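Local coordinates for GGDEF and EAL domain-containing protein (Vibrio cholerae O1 str. 2010EL-1786, PDB 6PWK), which binds the second messenger c-di-GMP and probably acts as a signalling receptor controlling large adhesins in cell adhesion and biofilm formation, at residues 46-52 and 95-101; 136-140 and 158-163. All coordinates share one frame; numbering follows the deposited sequence.

Interaction 1: 46-52 and 95-101. With C2E (9,9'-[(2R,3R,3aS,5S,7aR,9R,10R,10aS,12S,14aR)-3,5,10,12-tetrahydroxy-5,12-dioxidooctahydro-2H,7H-difuro[3,2-d:3',2'-j][1,3,7,9,2,8]tetraoxadiphosphacyclododecine-2,9-diyl]bis(2-amino-1,9-dihydro-6H-purin-6-one)), chain D.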
loop_
_atom_site.group_PDB
_atom_site.type_symbol
_atom_site.label_atom_id
_atom_site.label_comp_id
_atom_site.label_asym_id
_atom_site.label_seq_id
_atom_site.Cartn_x
_atom_site.Cartn_y
_atom_site.Cartn_z
ATOM N N GLY A 46 2.602 -4.263 -34.940
ATOM C CA GLY A 46 2.876 -3.438 -33.787
ATOM C C GLY A 46 2.178 -3.957 -32.545
ATOM O O GLY A 46 1.343 -4.865 -32.598
ATOM N N VAL A 47 2.538 -3.351 -31.417
ATOM C CA VAL A 47 2.024 -3.742 -30.112
ATOM C C VAL A 47 1.845 -2.472 -29.287
ATOM O O VAL A 47 2.596 -1.502 -29.433
ATOM C CB VAL A 47 2.969 -4.762 -29.427
ATOM C CG1 VAL A 47 4.056 -4.071 -28.612
ATOM C CG2 VAL A 47 2.187 -5.743 -28.589
ATOM N N ALA A 48 0.819 -2.464 -28.438
ATOM C CA ALA A 48 0.441 -1.258 -27.717
ATOM C C ALA A 48 -0.043 -1.608 -26.319
ATOM O O ALA A 48 -0.531 -2.714 -26.071
ATOM C CB ALA A 48 -0.649 -0.473 -28.460
ATOM N N ILE A 49 0.096 -0.646 -25.406
ATOM C CA ILE A 49 -0.367 -0.785 -24.032
ATOM C C ILE A 49 -1.091 0.497 -23.636
ATOM O O ILE A 49 -0.614 1.602 -23.918
ATOM C CB ILE A 49 0.790 -1.090 -23.056
ATOM C CG1 ILE A 49 0.253 -1.333 -21.644
ATOM C CG2 ILE A 49 1.826 0.030 -23.055
ATOM C CD1 ILE A 49 1.320 -1.729 -20.651
ATOM N N LEU A 50 -2.250 0.346 -23.003
ATOM C CA LEU A 50 -3.066 1.465 -22.556
ATOM C C LEU A 50 -3.285 1.334 -21.059
ATOM O O LEU A 50 -3.795 0.311 -20.594
ATOM C CB LEU A 50 -4.409 1.492 -23.292
ATOM C CG LEU A 50 -5.440 2.490 -22.764
ATOM C CD1 LEU A 50 -5.006 3.913 -23.067
ATOM C CD2 LEU A 50 -6.821 2.208 -23.339
ATOM N N GLN A 51 -2.908 2.364 -20.306
ATOM C CA GLN A 51 -3.077 2.373 -18.859
ATOM C C GLN A 51 -4.173 3.356 -18.473
ATOM O O GLN A 51 -4.128 4.529 -18.860
ATOM C CB GLN A 51 -1.778 2.740 -18.145
ATOM C CG GLN A 51 -1.965 2.905 -16.646
ATOM C CD GLN A 51 -0.666 3.129 -15.911
ATOM O OE1 GLN A 51 0.412 3.076 -16.502
ATOM N NE2 GLN A 51 -0.759 3.380 -14.611
ATOM N N ALA A 52 -5.145 2.874 -17.701
ATOM C CA ALA A 52 -6.265 3.693 -17.244
ATOM C C ALA A 52 -6.045 4.033 -15.773
ATOM O O ALA A 52 -6.543 3.367 -14.865
ATOM C CB ALA A 52 -7.588 2.967 -17.469
ATOM N N TYR A 95 -4.552 -2.227 -14.203
ATOM C CA TYR A 95 -4.960 -0.945 -14.764
ATOM C C TYR A 95 -4.429 -0.696 -16.171
ATOM O O TYR A 95 -4.557 0.427 -16.673
ATOM C CB TYR A 95 -4.525 0.198 -13.841
ATOM C CG TYR A 95 -5.011 0.048 -12.419
ATOM C CD1 TYR A 95 -6.369 0.053 -12.125
ATOM C CD2 TYR A 95 -4.113 -0.092 -11.370
ATOM C CE1 TYR A 95 -6.818 -0.085 -10.828
ATOM C CE2 TYR A 95 -4.554 -0.227 -10.067
ATOM C CZ TYR A 95 -5.907 -0.221 -9.801
ATOM O OH TYR A 95 -6.348 -0.356 -8.505
ATOM N N GLU A 96 -3.844 -1.696 -16.823
ATOM C CA GLU A 96 -3.333 -1.514 -18.172
ATOM C C GLU A 96 -3.802 -2.642 -19.079
ATOM O O GLU A 96 -3.928 -3.795 -18.658
ATOM C CB GLU A 96 -1.798 -1.414 -18.194
ATOM C CG GLU A 96 -1.091 -2.334 -17.228
ATOM C CD GLU A 96 0.308 -1.858 -16.892
ATOM O OE1 GLU A 96 1.025 -2.580 -16.169
ATOM O OE2 GLU A 96 0.690 -0.758 -17.347
ATOM N N PHE A 97 -4.065 -2.286 -20.334
ATOM C CA PHE A 97 -4.532 -3.213 -21.352
ATOM C C PHE A 97 -3.466 -3.399 -22.418
ATOM O O PHE A 97 -2.780 -2.444 -22.795
ATOM C CB PHE A 97 -5.824 -2.704 -22.005
ATOM C CG PHE A 97 -6.998 -2.658 -21.075
ATOM C CD1 PHE A 97 -7.820 -3.763 -20.924
ATOM C CD2 PHE A 97 -7.285 -1.511 -20.355
ATOM C CE1 PHE A 97 -8.905 -3.724 -20.069
ATOM C CE2 PHE A 97 -8.368 -1.467 -19.498
ATOM C CZ PHE A 97 -9.180 -2.575 -19.355
ATOM N N GLY A 98 -3.333 -4.630 -22.902
ATOM C CA GLY A 98 -2.403 -4.952 -23.973
ATOM C C GLY A 98 -3.126 -5.136 -25.295
ATOM O O GLY A 98 -4.254 -5.629 -25.338
ATOM N N ILE A 99 -2.463 -4.735 -26.378
ATOM C CA ILE A 99 -3.041 -4.775 -27.716
ATOM C C ILE A 99 -1.982 -5.253 -28.699
ATOM O O ILE A 99 -0.851 -4.755 -28.688
ATOM C CB ILE A 99 -3.587 -3.393 -28.137
ATOM C CG1 ILE A 99 -4.737 -2.976 -27.219
ATOM C CG2 ILE A 99 -4.046 -3.419 -29.580
ATOM C CD1 ILE A 99 -5.051 -1.506 -27.265
ATOM N N ILE A 100 -2.343 -6.221 -29.540
ATOM C CA ILE A 100 -1.473 -6.741 -30.587
ATOM C C ILE A 100 -2.118 -6.436 -31.930
ATOM O O ILE A 100 -3.297 -6.743 -32.141
ATOM C CB ILE A 100 -1.232 -8.254 -30.432
ATOM C CG1 ILE A 100 -0.793 -8.586 -29.006
ATOM C CG2 ILE A 100 -0.187 -8.727 -31.428
ATOM C CD1 ILE A 100 -0.654 -10.069 -28.743
ATOM N N MET A 101 -1.347 -5.833 -32.835
ATOM C CA MET A 101 -1.832 -5.424 -34.152
ATOM C C MET A 101 -0.901 -5.982 -35.221
ATOM O O MET A 101 0.074 -5.327 -35.616
ATOM C CB MET A 101 -1.931 -3.905 -34.249
ATOM C CG MET A 101 -2.937 -3.290 -33.291
ATOM S SD MET A 101 -2.445 -1.646 -32.746
ATOM C CE MET A 101 -0.957 -2.035 -31.829
HETATM P P1 C2E D . 10.838 -5.858 -14.873
HETATM O O2P C2E D . 9.830 -5.346 -13.875
HETATM O O1P C2E D . 12.161 -5.497 -14.269
HETATM O "O5'" C2E D . 10.926 -7.485 -14.961
HETATM C "C5'" C2E D . 12.098 -8.085 -15.412
HETATM C "C4'" C2E D . 11.745 -9.589 -15.351
HETATM O "O4'" C2E D . 11.460 -9.908 -14.120
HETATM C "C3'" C2E D . 10.365 -9.713 -16.028
HETATM O "O3'" C2E D . 10.461 -9.910 -17.357
HETATM C "C2'" C2E D . 9.707 -10.918 -15.325
HETATM O "O2'" C2E D . 9.921 -12.161 -16.121
HETATM C "C1'" C2E D . 10.362 -11.085 -14.205
HETATM N N9 C2E D . 9.499 -11.129 -13.051
HETATM C C8 C2E D . 9.307 -9.786 -13.017
HETATM N N7 C2E D . 8.479 -9.546 -11.971
HETATM C C5 C2E D . 8.177 -10.705 -11.376
HETATM C C6 C2E D . 7.304 -11.103 -10.161
HETATM O O6 C2E D . 6.714 -10.295 -9.524
HETATM N N1 C2E D . 7.178 -12.480 -9.759
HETATM C C2 C2E D . 7.872 -13.515 -10.493
HETATM N N2 C2E D . 7.817 -14.939 -10.178
HETATM N N3 C2E D . 8.685 -13.112 -11.631
HETATM C C4 C2E D . 8.822 -11.686 -12.052
HETATM P P11 C2E D . 8.992 -9.747 -18.125
HETATM O O21 C2E D . 7.765 -10.373 -17.499
HETATM O O11 C2E D . 9.135 -10.478 -19.432
HETATM O O5A C2E D . 8.928 -8.144 -18.537
HETATM C C5A C2E D . 10.156 -7.469 -18.604
HETATM C C4A C2E D . 9.886 -6.019 -18.626
HETATM O O4A C2E D . 8.817 -5.756 -19.338
HETATM C C3A C2E D . 9.558 -5.518 -17.056
HETATM O O3A C2E D . 10.813 -5.103 -16.346
HETATM C C2A C2E D . 8.820 -4.555 -17.162
HETATM O O2A C2E D . 9.660 -3.315 -17.326
HETATM C C1A C2E D . 7.941 -4.857 -18.492
HETATM N N91 C2E D . 6.790 -5.431 -18.208
HETATM C C81 C2E D . 6.499 -6.738 -18.099
HETATM N N71 C2E D . 5.188 -6.818 -17.815
HETATM C C51 C2E D . 4.695 -5.582 -17.758
HETATM C C61 C2E D . 3.292 -5.050 -17.479
HETATM O O61 C2E D . 2.433 -5.826 -17.264
HETATM N N11 C2E D . 3.004 -3.646 -17.472
HETATM C C21 C2E D . 4.060 -2.705 -17.734
HETATM N N21 C2E D . 3.786 -1.273 -17.729
HETATM N N31 C2E D . 5.403 -3.226 -18.002
HETATM C C41 C2E D . 5.693 -4.697 -18.006
#
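Gly46, Ala48 and Leu50 face Met101, Ile99 and Phe97 as antiparallel hydrogen-bonded pairs, each closed by two N-H...O=C bonds; Gly46 N reaches Met101 O at 2.8 Å. Ala52 N adds a last bond to Tyr95 O (2.7 Å), just where helix 53-80 begins. Apolar packing fills both sides of the ladder. On one, the bent chain of Met101 folds back to set its CE 3.7 Å from Ala48 CB, on the face packed against helix 106-118; on the other, Val47 CG2 meets Ile100 CG1 at 4.1 Å. The strands are neighbours in the central sheet of the GGDEF domain, and Glu96 and Phe97 stand at the last two positions of the signature turn, whose sequence here is degenerate. Within the two strands, the polar contacts to the nucleotide come from Glu96. Its CG lies between backbone N and carbonyl carbon (chi1 38°) and the chain then runs extended, lifting the carboxylate to one guanine of c-di-GMP: OE1 accepts from N11 (2.6 Å), OE2 from N21 (3.2 Å), a two-point grip on the base. Ile49, with CG1 trans to the backbone N, brings CD1 within 3.5 Å of Glu96 OE2 and 3.9 Å of C2E N21, an apolar flank to this pair. Gln51 OE1 turns instead to Lys163.

Interaction 2: 136-140 and 158-163; sequences SLGVV and ALAKAK
Leu159 turns its CG trans to the backbone N (chi1 -174°), which swings CD1 across to Ser136, while Lys163 keeps CG beside its own N (chi1 -77°) and then runs out extended past the serine. Leu159 CD1 thereby rests 3.6 Å from both the CB and the carbonyl O of Ser136. One helical turn further on, Lys163 lays its aliphatic chain alongside the same residue, CG lying 3.6 Å from Ser136 CB, so a leucine branch and a lysine stem meet the serine CB roughly at right angles. The Lys163 ammonium travels on beyond this contact to Gln51 OE1, on the adjoining strand. Two alanines four residues apart on the helix carry the rest of the contact: Ala162 CB sits 3.3 Å from Leu137 O, and Ala158 CB touches Val139 O at 4.0 Å and Val140 CG1 at 4.2 Å. Between them Gly138 has no side chain, and the two backbones come close, Gly138 CA standing 4.2 Å from Leu159 CA. The short axes approach to 6.4 Å at 138°. This is the first strand and the helix of a beta-alpha-beta crossover: helix 148-164 packs on strand 136-142 before the chain returns as strand 171-174. Leu137 and Val139 point the other way, to helix 106-118, so the sheet is packed on both faces. Leu159 also touches bound c-di-GMP, for which Asp156 supplies a hydrogen bond one turn earlier. The strand's backbone polar groups are bonded to Gln51 and Ile49 on one flank and Gly171 and Ile173 on the other, which leaves helix and strand joined by van der Waals packing of two alanine methyls, one leucine and the aliphatic stem of Lys163, so the fit rests on shape rather than polar bonds.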
loop_
_atom_site.group_PDB
_atom_site.type_symbol
_atom_site.label_atom_id
_atom_site.label_comp_id
_atom_site.label_asym_id
_atom_site.label_seq_id
_atom_site.Cartn_x
_atom_site.Cartn_y
_atom_site.Cartn_z
ATOM N N SER A 136 -2.756 6.942 -20.408
ATOM C CA SER A 136 -1.494 6.965 -21.131
ATOM C C SER A 136 -1.452 5.784 -22.086
ATOM O O SER A 136 -1.866 4.676 -21.736
ATOM C CB SER A 136 -0.301 6.921 -20.174
ATOM O OG SER A 136 -0.354 8.005 -19.265
ATOM N N LEU A 137 -0.956 6.030 -23.294
ATOM C CA LEU A 137 -0.914 5.022 -24.347
ATOM C C LEU A 137 0.507 4.928 -24.881
ATOM O O LEU A 137 1.063 5.925 -25.349
ATOM C CB LEU A 137 -1.891 5.361 -25.475
ATOM C CG LEU A 137 -1.940 4.367 -26.638
ATOM C CD1 LEU A 137 -2.484 3.024 -26.175
ATOM C CD2 LEU A 137 -2.771 4.919 -27.784
ATOM N N GLY A 138 1.089 3.737 -24.804
ATOM C CA GLY A 138 2.388 3.458 -25.386
ATOM C C GLY A 138 2.238 2.449 -26.514
ATOM O O GLY A 138 1.562 1.429 -26.359
ATOM N N VAL A 139 2.858 2.757 -27.649
ATOM C CA VAL A 139 2.794 1.909 -28.833
ATOM C C VAL A 139 4.210 1.682 -29.343
ATOM O O VAL A 139 5.038 2.602 -29.341
ATOM C CB VAL A 139 1.898 2.524 -29.933
ATOM C CG1 VAL A 139 0.493 2.771 -29.405
ATOM C CG2 VAL A 139 2.483 3.819 -30.452
ATOM N N VAL A 140 4.504 0.447 -29.746
ATOM C CA VAL A 140 5.779 0.117 -30.373
ATOM C C VAL A 140 5.510 -0.682 -31.640
ATOM O O VAL A 140 4.568 -1.482 -31.697
ATOM C CB VAL A 140 6.738 -0.647 -29.424
ATOM C CG1 VAL A 140 6.317 -0.499 -27.972
ATOM C CG2 VAL A 140 6.881 -2.115 -29.819
ATOM N N ALA A 158 7.968 2.916 -23.656
ATOM C CA ALA A 158 7.115 3.791 -24.453
ATOM C C ALA A 158 5.986 4.368 -23.611
ATOM O O ALA A 158 5.607 5.532 -23.783
ATOM C CB ALA A 158 6.557 3.030 -25.656
ATOM N N LEU A 159 5.439 3.569 -22.693
ATOM C CA LEU A 159 4.403 4.075 -21.799
ATOM C C LEU A 159 4.953 5.164 -20.889
ATOM O O LEU A 159 4.267 6.155 -20.609
ATOM C CB LEU A 159 3.818 2.925 -20.978
ATOM C CG LEU A 159 2.625 3.258 -20.082
ATOM C CD1 LEU A 159 1.497 3.852 -20.907
ATOM C CD2 LEU A 159 2.154 2.016 -19.342
ATOM N N ALA A 160 6.191 5.001 -20.418
ATOM C CA ALA A 160 6.820 6.045 -19.616
ATOM C C ALA A 160 7.045 7.305 -20.441
ATOM O O ALA A 160 6.947 8.424 -19.921
ATOM C CB ALA A 160 8.140 5.537 -19.037
ATOM N N LYS A 161 7.351 7.142 -21.729
ATOM C CA LYS A 161 7.498 8.292 -22.614
ATOM C C LYS A 161 6.189 9.062 -22.735
ATOM O O LYS A 161 6.183 10.299 -22.741
ATOM C CB LYS A 161 7.983 7.825 -23.986
ATOM C CG LYS A 161 8.278 8.933 -24.982
ATOM C CD LYS A 161 8.726 8.345 -26.312
ATOM C CE LYS A 161 9.177 9.424 -27.283
ATOM N NZ LYS A 161 9.647 8.838 -28.569
ATOM N N ALA A 162 5.064 8.345 -22.821
ATOM C CA ALA A 162 3.770 9.007 -22.950
ATOM C C ALA A 162 3.392 9.743 -21.672
ATOM O O ALA A 162 2.818 10.837 -21.726
ATOM C CB ALA A 162 2.696 7.985 -23.322
ATOM N N LYS A 163 3.703 9.158 -20.511
ATOM C CA LYS A 163 3.369 9.800 -19.242
ATOM C C LYS A 163 4.222 11.037 -19.003
ATOM O O LYS A 163 3.717 12.063 -18.533
ATOM C CB LYS A 163 3.539 8.815 -18.088
ATOM C CG LYS A 163 2.423 7.808 -17.963
ATOM C CD LYS A 163 2.563 6.985 -16.702
ATOM C CE LYS A 163 1.309 6.177 -16.438
ATOM N NZ LYS A 163 1.484 5.286 -15.263
#

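Interactions 1 and 2 follow one another along the chain, the first closing before the second opens, and both belong to the GGDEF domain. Their centres lie 9 Å apart because strands 45-51 and 136-142 are neighbours in the same five-stranded sheet; a probable hydrogen bond from Ile49 N to Gly138 O (2.7 Å) ties them directly. Interaction 1 pairs strands within the sheet, whereas interaction 2 lays helix 148-164 on it. A second probable hydrogen bond joins Val140 N to Val47 O. Together they shape one side of the c-di-GMP pocket, with the base held from the sheet and helix 148-164 alongside, consistent with a domain used here for ligand binding.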